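PDB 1STZ: heat-inducible transcription repressor HrcA from Thermotoga maritima, which probably acts as a negative regulator of class I heat-shock genes, the grpE-dnaK-dnaJ and groELS operons, preventing their heat-shock induction. Local coordinates for residues E100-F108 against R319-R327. Sequence-based numbering, arbitrary orientation.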
loop_
_atom_site.group_PDB
_atom_site.type_symbol
_atom_site.label_atom_id
_atom_site.label_comp_id
_atom_site.label_asym_id
_atom_site.label_seq_id
_atom_site.Cartn_x
_atom_site.Cartn_y
_atom_site.Cartn_z
ATOM N N GLU A 100 -17.285 6.218 -4.334
ATOM C CA GLU A 100 -15.927 6.640 -3.991
ATOM C C GLU A 100 -14.976 6.075 -5.036
ATOM O O GLU A 100 -14.690 6.736 -6.029
ATOM C CB GLU A 100 -15.538 6.181 -2.574
ATOM C CG GLU A 100 -14.091 6.477 -2.187
ATOM C CD GLU A 100 -13.525 5.532 -1.132
ATOM O OE1 GLU A 100 -13.012 4.446 -1.487
ATOM O OE2 GLU A 100 -13.583 5.892 0.062
ATOM N N ALA A 101 -14.534 4.834 -4.825
ATOM C CA ALA A 101 -13.399 4.278 -5.544
ATOM C C ALA A 101 -12.187 5.184 -5.361
ATOM O O ALA A 101 -11.832 5.960 -6.259
ATOM C CB ALA A 101 -13.735 4.096 -7.009
ATOM N N ASP A 102 -11.577 5.097 -4.176
ATOM C CA ASP A 102 -10.294 5.738 -3.893
ATOM C C ASP A 102 -9.297 4.655 -3.473
ATOM O O ASP A 102 -9.228 4.269 -2.311
ATOM C CB ASP A 102 -10.447 6.799 -2.814
ATOM C CG ASP A 102 -9.136 7.482 -2.464
ATOM O OD1 ASP A 102 -8.045 6.964 -2.776
ATOM O OD2 ASP A 102 -9.105 8.557 -1.839
ATOM N N LEU A 103 -8.524 4.206 -4.449
ATOM C CA LEU A 103 -7.647 3.063 -4.312
ATOM C C LEU A 103 -6.675 3.254 -3.150
ATOM O O LEU A 103 -6.466 2.343 -2.342
ATOM C CB LEU A 103 -6.860 2.865 -5.623
ATOM C CG LEU A 103 -6.788 1.534 -6.373
ATOM C CD1 LEU A 103 -5.378 1.011 -6.363
ATOM C CD2 LEU A 103 -7.743 0.466 -5.861
ATOM N N ALA A 104 -6.091 4.448 -3.072
ATOM C CA ALA A 104 -5.051 4.721 -2.094
ATOM C C ALA A 104 -5.550 4.534 -0.663
ATOM O O ALA A 104 -4.901 3.874 0.149
ATOM C CB ALA A 104 -4.505 6.116 -2.283
ATOM N N VAL A 105 -6.705 5.114 -0.361
ATOM C CA VAL A 105 -7.234 5.055 0.992
ATOM C C VAL A 105 -7.730 3.634 1.337
ATOM O O VAL A 105 -7.655 3.226 2.484
ATOM C CB VAL A 105 -8.316 6.122 1.254
ATOM C CG1 VAL A 105 -9.680 5.712 0.712
ATOM C CG2 VAL A 105 -8.383 6.402 2.729
ATOM N N GLU A 106 -8.172 2.881 0.330
ATOM C CA GLU A 106 -8.623 1.505 0.548
ATOM C C GLU A 106 -7.488 0.547 0.934
ATOM O O GLU A 106 -7.774 -0.572 1.384
ATOM C CB GLU A 106 -9.345 0.959 -0.677
ATOM C CG GLU A 106 -10.703 1.591 -0.942
ATOM C CD GLU A 106 -11.347 1.023 -2.202
ATOM O OE1 GLU A 106 -12.101 1.767 -2.892
ATOM O OE2 GLU A 106 -11.082 -0.177 -2.517
ATOM N N THR A 107 -6.228 0.968 0.782
ATOM C CA THR A 107 -5.100 0.185 1.287
ATOM C C THR A 107 -4.996 0.189 2.800
ATOM O O THR A 107 -4.204 -0.571 3.369
ATOM C CB THR A 107 -3.747 0.631 0.710
ATOM O OG1 THR A 107 -3.377 1.930 1.231
ATOM C CG2 THR A 107 -3.795 0.755 -0.820
ATOM N N PHE A 108 -5.771 1.037 3.466
ATOM C CA PHE A 108 -5.733 1.045 4.913
ATOM C C PHE A 108 -6.212 -0.306 5.432
ATOM O O PHE A 108 -7.256 -0.815 5.035
ATOM C CB PHE A 108 -6.580 2.143 5.530
ATOM C CG PHE A 108 -6.473 2.197 7.026
ATOM C CD1 PHE A 108 -5.332 2.673 7.630
ATOM C CD2 PHE A 108 -7.489 1.715 7.832
ATOM C CE1 PHE A 108 -5.206 2.703 9.023
ATOM C CE2 PHE A 108 -7.367 1.751 9.246
ATOM C CZ PHE A 108 -6.231 2.249 9.824
ATOM N N ARG A 319 -13.458 12.664 1.586
ATOM C CA ARG A 319 -13.511 11.247 1.265
ATOM C C ARG A 319 -12.523 10.431 2.100
ATOM O O ARG A 319 -12.879 9.387 2.622
ATOM C CB ARG A 319 -13.211 11.075 -0.207
ATOM C CG ARG A 319 -13.147 9.658 -0.718
ATOM C CD ARG A 319 -12.197 9.524 -1.894
ATOM N NE ARG A 319 -12.436 10.603 -2.828
ATOM C CZ ARG A 319 -11.525 11.256 -3.539
ATOM N NH1 ARG A 319 -10.237 10.949 -3.507
ATOM N NH2 ARG A 319 -11.930 12.234 -4.325
ATOM N N VAL A 320 -11.288 10.899 2.178
ATOM C CA VAL A 320 -10.236 10.204 2.881
ATOM C C VAL A 320 -10.514 10.191 4.390
ATOM O O VAL A 320 -10.302 9.177 5.036
ATOM C CB VAL A 320 -8.858 10.835 2.604
ATOM C CG1 VAL A 320 -7.801 10.251 3.495
ATOM C CG2 VAL A 320 -8.465 10.614 1.183
ATOM N N PHE A 321 -11.041 11.294 4.916
ATOM C CA PHE A 321 -11.259 11.475 6.350
ATOM C C PHE A 321 -12.370 10.575 6.780
ATOM O O PHE A 321 -12.220 9.811 7.712
ATOM C CB PHE A 321 -11.592 12.924 6.639
ATOM C CG PHE A 321 -11.663 13.290 8.105
ATOM C CD1 PHE A 321 -10.542 13.749 8.759
ATOM C CD2 PHE A 321 -12.878 13.288 8.783
ATOM C CE1 PHE A 321 -10.603 14.159 10.080
ATOM C CE2 PHE A 321 -12.956 13.695 10.115
ATOM C CZ PHE A 321 -11.818 14.112 10.769
ATOM N N GLU A 322 -13.473 10.621 6.052
ATOM C CA GLU A 322 -14.591 9.753 6.327
ATOM C C GLU A 322 -14.246 8.237 6.258
ATOM O O GLU A 322 -14.658 7.470 7.128
ATOM C CB GLU A 322 -15.755 10.075 5.391
ATOM C CG GLU A 322 -16.989 9.273 5.744
ATOM C CD GLU A 322 -18.213 9.581 4.896
ATOM O OE1 GLU A 322 -18.087 9.759 3.660
ATOM O OE2 GLU A 322 -19.322 9.593 5.479
ATOM N N TYR A 323 -13.522 7.804 5.233
ATOM C CA TYR A 323 -13.109 6.391 5.141
ATOM C C TYR A 323 -12.319 5.946 6.369
ATOM O O TYR A 323 -12.633 4.927 6.961
ATOM C CB TYR A 323 -12.283 6.139 3.879
ATOM C CG TYR A 323 -12.036 4.680 3.554
ATOM C CD1 TYR A 323 -12.921 3.963 2.742
ATOM C CD2 TYR A 323 -10.917 4.015 4.035
ATOM C CE1 TYR A 323 -12.689 2.638 2.433
ATOM C CE2 TYR A 323 -10.682 2.689 3.725
ATOM C CZ TYR A 323 -11.566 2.008 2.939
ATOM O OH TYR A 323 -11.312 0.698 2.633
ATOM N N ILE A 324 -11.315 6.726 6.764
ATOM C CA ILE A 324 -10.421 6.342 7.860
ATOM C C ILE A 324 -11.154 6.337 9.194
ATOM O O ILE A 324 -10.960 5.427 10.000
ATOM C CB ILE A 324 -9.156 7.261 7.932
ATOM C CG1 ILE A 324 -8.071 6.761 6.996
ATOM C CG2 ILE A 324 -8.475 7.188 9.301
ATOM C CD1 ILE A 324 -8.258 7.107 5.658
ATOM N N LEU A 325 -11.967 7.362 9.432
ATOM C CA LEU A 325 -12.783 7.409 10.630
ATOM C C LEU A 325 -13.667 6.186 10.726
ATOM O O LEU A 325 -13.757 5.603 11.786
ATOM C CB LEU A 325 -13.670 8.639 10.689
ATOM C CG LEU A 325 -13.348 9.800 11.637
ATOM C CD1 LEU A 325 -14.603 10.581 11.808
ATOM C CD2 LEU A 325 -12.823 9.366 12.974
ATOM N N ASN A 326 -14.356 5.832 9.645
ATOM C CA ASN A 326 -15.179 4.615 9.631
ATOM C C ASN A 326 -14.348 3.343 9.903
ATOM O O ASN A 326 -14.839 2.413 10.523
ATOM C CB ASN A 326 -15.904 4.446 8.297
ATOM C CG ASN A 326 -17.054 5.426 8.114
ATOM O OD1 ASN A 326 -17.494 6.083 9.052
ATOM N ND2 ASN A 326 -17.548 5.518 6.890
ATOM N N ARG A 327 -13.099 3.321 9.445
ATOM C CA ARG A 327 -12.195 2.194 9.707
ATOM C C ARG A 327 -11.800 2.117 11.158
ATOM O O ARG A 327 -11.648 1.041 11.689
ATOM C CB ARG A 327 -10.897 2.317 8.905
ATOM C CG ARG A 327 -10.905 1.643 7.578
ATOM C CD ARG A 327 -12.179 1.721 6.871
ATOM N NE ARG A 327 -12.747 0.420 6.593
ATOM C CZ ARG A 327 -14.053 0.145 6.565
ATOM N NH1 ARG A 327 -14.961 1.083 6.825
ATOM N NH2 ARG A 327 -14.466 -1.107 6.247
HETATM O O HOH W 1 -14.913 7.719 1.906
HETATM O O HOH W 2 -9.801 -0.800 3.892
#
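Tyr323 reaches out from helix 314-334 and lays its ring between Val105 on one face and CD of Arg327 on the other. Val105 belongs to a loop segment, 100-108, carrying a short helical turn (103-106) capped by Asp102, which lies against the last helix of the GAF-related C-terminal domain. Val105 CG1 sits over its face of the ring in a CH-pi contact, 4.1 Å from the centroid and 21° off the normal. Val105 CG2, anti to its own backbone N, turns instead toward the helix surface and packs on Val320 CG1 at 4.0 Å and on Tyr323 CD2 at 3.7 Å. Farther along, Phe108 offers a ring edge: its CD2 lies 3.4 Å from Arg327 CG, and leucines of helix 116-131 pack against the same phenylalanine.

At the other end, Arg319 NH1 donates to Asp102 OD2 at 3.1 Å in a nearly straight hydrogen bond that forms part of a salt bridge, with the oxygen in the guanidinium plane but the nitrogen well above the carboxylate plane. The same NH1 also pairs with Glu180 of the second subunit, so this corner lies at a contact between subunits. Asp102 is itself fixed by two bonds within its own segment: as N-cap, its OD1 takes a weak bond from Val105 N, and its backbone N donates to Glu100 OE1 at 3.1 Å.

Two waters bridge the segments. One donates to Glu100 OE2 and Arg319 O; the other lies in the plane of the Tyr323 ring, 2.5 Å from Tyr323 OH, and donates to Phe108 O at 2.8 Å and to Glu106 O.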